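PDB 2RBD: BH2358 protein, which is of unknown function but is a putative spore coat protein, built largely of long helices, from the DUF3231 family. Local coordinates for the interface of chains A and B. Coordinates in Å, arbitrary orientation; residue numbers count along the deposited sequence, not the author numbering. Chains: chain A/B, BH2358 protein.

The interface of chains A and B. Residues chain A 115-116, 119-120, 122, 138, 142; chain B 115-116, 119-120, 122-123, 138.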
# COMPACT_ATOMS: atom_id res chain seq x y z
N LEU A 115 -4.34 9.67 0.58
CA LEU A 115 -3.40 9.81 1.70
C LEU A 115 -2.22 8.86 1.51
O LEU A 115 -1.05 9.24 1.61
CB LEU A 115 -4.10 9.53 3.02
CG LEU A 115 -5.02 10.60 3.57
CD1 LEU A 115 -5.59 10.04 4.88
CD2 LEU A 115 -4.29 12.01 3.76
N VAL A 116 -2.56 7.60 1.22
CA VAL A 116 -1.57 6.56 0.97
C VAL A 116 -0.70 6.89 -0.24
O VAL A 116 0.52 6.81 -0.15
CB VAL A 116 -2.22 5.18 0.87
CG1 VAL A 116 -1.22 4.11 0.34
CG2 VAL A 116 -2.77 4.76 2.27
N SER A 119 1.85 9.50 0.65
CA SER A 119 2.94 8.95 1.45
C SER A 119 3.91 8.13 0.63
O SER A 119 5.12 8.17 0.82
CB SER A 119 2.39 8.14 2.62
OG SER A 119 1.70 9.00 3.53
N GLN A 120 3.38 7.36 -0.31
CA GLN A 120 4.20 6.60 -1.25
C GLN A 120 5.15 7.49 -2.09
O GLN A 120 6.33 7.15 -2.22
CB GLN A 120 3.33 5.78 -2.20
CG GLN A 120 2.56 4.64 -1.52
CD GLN A 120 1.55 3.94 -2.40
OE1 GLN A 120 1.31 2.70 -2.25
NE2 GLN A 120 0.93 4.66 -3.25
N ILE A 122 6.10 10.61 -1.36
CA ILE A 122 7.09 11.24 -0.48
C ILE A 122 8.23 10.28 -0.25
O ILE A 122 9.40 10.66 -0.39
CB ILE A 122 6.48 11.63 0.89
CG1 ILE A 122 5.41 12.72 0.70
CG2 ILE A 122 7.62 12.09 1.91
CD1 ILE A 122 4.49 12.94 1.95
N HIS A 138 -0.73 16.00 1.53
CA HIS A 138 -1.14 15.07 2.58
C HIS A 138 -1.76 15.81 3.74
O HIS A 138 -2.84 15.41 4.21
CB HIS A 138 0.05 14.21 3.03
CG HIS A 138 -0.31 13.09 3.95
ND1 HIS A 138 -0.50 13.30 5.30
CD2 HIS A 138 -0.50 11.76 3.74
CE1 HIS A 138 -0.83 12.15 5.87
NE2 HIS A 138 -0.83 11.19 4.95
N VAL A 142 -5.63 15.14 4.96
CA VAL A 142 -5.99 14.67 6.27
C VAL A 142 -7.17 15.50 6.78
O VAL A 142 -8.14 14.95 7.36
CB VAL A 142 -4.81 14.75 7.24
CG1 VAL A 142 -5.30 14.60 8.69
CG2 VAL A 142 -3.73 13.71 6.90
N LEU B 115 5.56 5.74 6.83
CA LEU B 115 4.71 6.80 6.34
C LEU B 115 3.42 6.26 5.80
O LEU B 115 2.31 6.75 6.12
CB LEU B 115 5.39 7.59 5.23
CG LEU B 115 6.48 8.56 5.56
CD1 LEU B 115 7.09 9.07 4.25
CD2 LEU B 115 5.87 9.71 6.36
N VAL B 116 3.54 5.21 4.97
CA VAL B 116 2.39 4.56 4.37
C VAL B 116 1.49 3.96 5.44
O VAL B 116 0.29 4.19 5.41
CB VAL B 116 2.82 3.55 3.31
CG1 VAL B 116 1.62 2.67 2.90
CG2 VAL B 116 3.38 4.31 2.13
N SER B 119 -0.61 6.61 7.14
CA SER B 119 -1.71 7.07 6.29
C SER B 119 -2.83 6.06 6.24
O SER B 119 -4.01 6.41 6.22
CB SER B 119 -1.19 7.39 4.88
OG SER B 119 -0.34 8.52 4.87
N GLN B 120 -2.46 4.79 6.19
CA GLN B 120 -3.44 3.73 6.23
C GLN B 120 -4.28 3.76 7.50
O GLN B 120 -5.51 3.66 7.45
CB GLN B 120 -2.77 2.38 6.09
CG GLN B 120 -2.16 2.10 4.73
CD GLN B 120 -1.33 0.84 4.69
OE1 GLN B 120 -1.28 0.15 3.62
NE2 GLN B 120 -0.67 0.51 5.79
N ILE B 122 -4.77 6.37 9.56
CA ILE B 122 -5.57 7.59 9.51
C ILE B 122 -6.84 7.34 8.74
O ILE B 122 -7.96 7.63 9.20
CB ILE B 122 -4.77 8.79 8.89
CG1 ILE B 122 -3.59 9.22 9.78
CG2 ILE B 122 -5.71 10.03 8.70
CD1 ILE B 122 -2.52 10.04 9.04
N GLY B 123 -6.69 6.77 7.55
CA GLY B 123 -7.82 6.60 6.65
C GLY B 123 -8.86 5.61 7.14
O GLY B 123 -10.02 5.76 6.80
N HIS B 138 2.84 10.86 11.44
CA HIS B 138 3.16 10.98 10.02
C HIS B 138 4.06 12.19 9.77
O HIS B 138 5.10 12.10 9.08
CB HIS B 138 1.89 11.08 9.19
CG HIS B 138 2.13 11.12 7.73
ND1 HIS B 138 2.41 12.27 7.03
CD2 HIS B 138 2.14 10.11 6.83
CE1 HIS B 138 2.59 11.95 5.76
NE2 HIS B 138 2.42 10.66 5.61
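Helices 100-124 of the two chains pack against each other about a two-fold axis, flanked by the helices that begin at residue 128. Near the axis the valines meet at about a right angle, A:Val116 CG1 lying 4.1 Å from B:Val116 CG1. The other methyl, A:Val116 CG2, anti to its own carbonyl carbon, rests on the aliphatic stem of B:Gln120, 3.7 Å from CG, where the two side chains cross obliquely. To either side of the axis, the tip of A:Leu115 crosses the branch of B:Ile122, CD1 to CG2 3.8 Å; the two-fold axis repeats the pair in A:Ile122 and B:Leu115. Further along the axis, beyond the serine hydroxyls, the imidazoles of A:His138 and B:His138 come tip to tip and stack almost parallel, 2° between planes and 3.6 Å between centroids, each CE1 over the centre of the other ring. CD2 of its own chain's Leu115 lies over the opposite face of each, toward the rim. Chi1 of -172° sets A:His138 CG anti to the backbone N and sends the ring across the interface. Its NE2 hydrogen-bonds the hydroxyl B:Ser119 OG at 2.7 Å, bent to 142° at the hydrogen. The two hydroxyls, A:Ser119 OG and B:Ser119 OG, share a hydrogen bond of 2.5 Å, and B:His138 NE2 closes the other end with one to A:Ser119 OG at 2.8 Å. The close stack would probably disfavour a positive charge on both rings. An alanine in place of A:His138 would probably cost the ring stack and leave B:Ser119 without its imidazole partner. The patch joins an apolar seam to a hydrogen-bonded His-Ser-Ser-His chain, and probably helps hold and register the two subunits within the deposited tetramer, if that assembly is the biological one.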